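Long-range contact in DinB-like domain-containing protein (Thermus thermophilus, PDB 2YQY), which is of unknown function but folds as a four-helix bundle of the DinB superfamily with an exposed histidine triad: residues A[52-57]-A[111-116]. Sequence-based numbering, arbitrary orientation.
Sequences EHVALV and ALLDRA
Segments 52-57 and 111-116 are helical and run in the same direction, their axes 20° apart and 8.5 Å apart at closest approach. Ala55 and Ala116 each point toward the other helix, consistent with the close spacing. Ala55 is the centre of the contact. Its CB packs against Leu112, Leu113 and Ala116 and lies 3.8 Å from Leu112 CG. On its buried side, CD2 of Leu113 comes within 3.8 Å of Ala55 CB. Leu113 CD2 also meets Val54 CG1 at 4.0 Å, where the two side chains cross obliquely. Ala116 packs against backbone: its CB is 3.2 Å from Ala55 O, a tight fit. Leu112 has CG anti to its backbone N (chi1 -163°), and its CD2 reaches across to Glu52. Leu112 CD2 meets the aliphatic CG of Glu52 at 3.8 Å, and Leu56 CD2 packs on Leu112 CD2 at 4.2 Å. No hydrogen bond joins the segments. Leu113 also packs on Leu25 and Leu28 of helix 10-30, and Val54 touches Glu156 and His159 of helix 153-165. His53 points away from the contact, and its ring meets those of His155 and His159. This is close apolar packing, centred on an alanine, between two parallel helices of a DinB-type four-helix bundle.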
ATOM      1  N   GLU A  52       2.128  -8.896  -0.668  1.00 17.92           N
ATOM      2  CA  GLU A  52       0.971  -9.041  -1.562  1.00 18.22           C
ATOM      3  C   GLU A  52      -0.230  -8.275  -0.999  1.00 18.75           C
ATOM      4  O   GLU A  52      -0.922  -7.574  -1.751  1.00 17.94           O
ATOM      5  CB  GLU A  52       0.644 -10.537  -1.800  1.00 18.46           C
ATOM      6  CG  GLU A  52      -0.728 -10.749  -2.361  1.00 19.89           C
ATOM      7  CD  GLU A  52      -1.243 -12.174  -2.279  1.00 19.37           C
ATOM      8  OE1 GLU A  52      -0.753 -12.993  -1.455  1.00 18.68           O
ATOM      9  OE2 GLU A  52      -2.176 -12.475  -3.062  1.00 19.10           O
ATOM     10  N   HIS A  53      -0.436  -8.346   0.321  1.00 18.22           N
ATOM     11  CA  HIS A  53      -1.493  -7.566   0.989  1.00 18.13           C
ATOM     12  C   HIS A  53      -1.349  -6.051   0.764  1.00 18.50           C
ATOM     13  O   HIS A  53      -2.303  -5.379   0.423  1.00 17.44           O
ATOM     14  CB  HIS A  53      -1.503  -7.858   2.496  1.00 18.36           C
ATOM     15  CG  HIS A  53      -2.509  -7.048   3.270  1.00 17.00           C
ATOM     16  ND1 HIS A  53      -3.868  -7.227   3.149  1.00 17.64           N
ATOM     17  CD2 HIS A  53      -2.340  -6.057   4.178  1.00 15.37           C
ATOM     18  CE1 HIS A  53      -4.500  -6.364   3.929  1.00 18.05           C
ATOM     19  NE2 HIS A  53      -3.591  -5.654   4.580  1.00 17.36           N
ATOM     20  N   VAL A  54      -0.145  -5.532   0.973  1.00 18.58           N
ATOM     21  CA  VAL A  54       0.154  -4.153   0.693  1.00 18.68           C
ATOM     22  C   VAL A  54      -0.236  -3.763  -0.755  1.00 19.09           C
ATOM     23  O   VAL A  54      -0.887  -2.738  -0.958  1.00 18.74           O
ATOM     24  CB  VAL A  54       1.664  -3.832   0.972  1.00 18.12           C
ATOM     25  CG1 VAL A  54       2.065  -2.486   0.330  1.00 17.88           C
ATOM     26  CG2 VAL A  54       1.935  -3.855   2.508  1.00 18.61           C
ATOM     27  N   ALA A  55       0.216  -4.550  -1.741  1.00 18.82           N
ATOM     28  CA  ALA A  55      -0.136  -4.350  -3.128  1.00 18.34           C
ATOM     29  C   ALA A  55      -1.667  -4.352  -3.355  1.00 19.02           C
ATOM     30  O   ALA A  55      -2.190  -3.484  -4.073  1.00 16.05           O
ATOM     31  CB  ALA A  55       0.548  -5.420  -4.016  1.00 18.55           C
ATOM     32  N   LEU A  56      -2.390  -5.321  -2.787  1.00 18.13           N
ATOM     33  CA  LEU A  56      -3.862  -5.398  -3.051  1.00 17.85           C
ATOM     34  C   LEU A  56      -4.568  -4.133  -2.475  1.00 17.96           C
ATOM     35  O   LEU A  56      -5.476  -3.550  -3.109  1.00 16.43           O
ATOM     36  CB  LEU A  56      -4.470  -6.681  -2.482  1.00 17.01           C
ATOM     37  CG  LEU A  56      -3.903  -7.946  -3.149  1.00 18.87           C
ATOM     38  CD1 LEU A  56      -4.392  -9.264  -2.471  1.00 20.85           C
ATOM     39  CD2 LEU A  56      -4.197  -7.937  -4.667  1.00 20.83           C
ATOM     40  N   VAL A  57      -4.122  -3.694  -1.305  1.00 17.54           N
ATOM     41  CA  VAL A  57      -4.735  -2.533  -0.684  1.00 17.45           C
ATOM     42  C   VAL A  57      -4.445  -1.272  -1.517  1.00 18.01           C
ATOM     43  O   VAL A  57      -5.314  -0.395  -1.623  1.00 18.82           O
ATOM     44  CB  VAL A  57      -4.341  -2.394   0.806  1.00 18.59           C
ATOM     45  CG1 VAL A  57      -4.786  -1.030   1.388  1.00 16.90           C
ATOM     46  CG2 VAL A  57      -4.949  -3.587   1.645  1.00 18.32           C
ATOM     47  N   ALA A 111       6.273  -7.765  -8.812  1.00 22.85           N
ATOM     48  CA  ALA A 111       5.534  -7.350  -9.996  1.00 22.87           C
ATOM     49  C   ALA A 111       4.160  -6.809  -9.574  1.00 22.90           C
ATOM     50  O   ALA A 111       3.696  -5.806 -10.108  1.00 21.06           O
ATOM     51  CB  ALA A 111       5.411  -8.519 -11.007  1.00 22.31           C
ATOM     52  N   LEU A 112       3.530  -7.467  -8.597  1.00 25.74           N
ATOM     53  CA  LEU A 112       2.229  -7.017  -8.077  1.00 25.10           C
ATOM     54  C   LEU A 112       2.359  -5.645  -7.401  1.00 22.32           C
ATOM     55  O   LEU A 112       1.503  -4.751  -7.580  1.00 19.25           O
ATOM     56  CB  LEU A 112       1.647  -8.051  -7.090  1.00 24.79           C
ATOM     57  CG  LEU A 112       0.149  -7.972  -6.741  1.00 26.50           C
ATOM     58  CD1 LEU A 112      -0.763  -8.187  -7.964  1.00 26.72           C
ATOM     59  CD2 LEU A 112      -0.198  -8.973  -5.659  1.00 24.87           C
ATOM     60  N   LEU A 113       3.431  -5.480  -6.640  1.00 19.94           N
ATOM     61  CA  LEU A 113       3.701  -4.195  -6.000  1.00 19.99           C
ATOM     62  C   LEU A 113       3.860  -3.065  -7.034  1.00 20.71           C
ATOM     63  O   LEU A 113       3.255  -2.004  -6.873  1.00 21.00           O
ATOM     64  CB  LEU A 113       4.927  -4.305  -5.089  1.00 19.17           C
ATOM     65  CG  LEU A 113       4.707  -5.087  -3.780  1.00 18.44           C
ATOM     66  CD1 LEU A 113       6.060  -5.533  -3.193  1.00 19.43           C
ATOM     67  CD2 LEU A 113       3.942  -4.227  -2.777  1.00 21.18           C
ATOM     68  N   ASP A 114       4.636  -3.308  -8.091  1.00 19.87           N
ATOM     69  CA  ASP A 114       4.932  -2.266  -9.073  1.00 20.85           C
ATOM     70  C   ASP A 114       3.675  -1.836  -9.797  1.00 21.02           C
ATOM     71  O   ASP A 114       3.448  -0.648 -10.000  1.00 20.83           O
ATOM     72  CB  ASP A 114       5.982  -2.724 -10.085  1.00 21.54           C
ATOM     73  CG  ASP A 114       7.386  -2.744  -9.496  1.00 24.79           C
ATOM     74  OD1 ASP A 114       7.573  -2.227  -8.374  1.00 28.49           O
ATOM     75  OD2 ASP A 114       8.306  -3.284 -10.140  1.00 25.33           O
ATOM     76  N   ARG A 115       2.878  -2.813 -10.205  1.00 20.44           N
ATOM     77  CA  ARG A 115       1.650  -2.543 -10.955  1.00 20.77           C
ATOM     78  C   ARG A 115       0.656  -1.713 -10.137  1.00 20.47           C
ATOM     79  O   ARG A 115       0.140  -0.713 -10.617  1.00 19.68           O
ATOM     80  CB  ARG A 115       0.999  -3.855 -11.386  1.00 20.74           C
ATOM     81  CG  ARG A 115      -0.155  -3.661 -12.342  1.00 22.60           C
ATOM     82  N   ALA A 116       0.381  -2.146  -8.912  1.00 20.21           N
ATOM     83  CA  ALA A 116      -0.595  -1.450  -8.060  1.00 21.78           C
ATOM     84  C   ALA A 116      -0.118  -0.040  -7.723  1.00 22.25           C
ATOM     85  O   ALA A 116      -0.906   0.919  -7.701  1.00 23.13           O
ATOM     86  CB  ALA A 116      -0.877  -2.282  -6.788  1.00 22.39           C
TER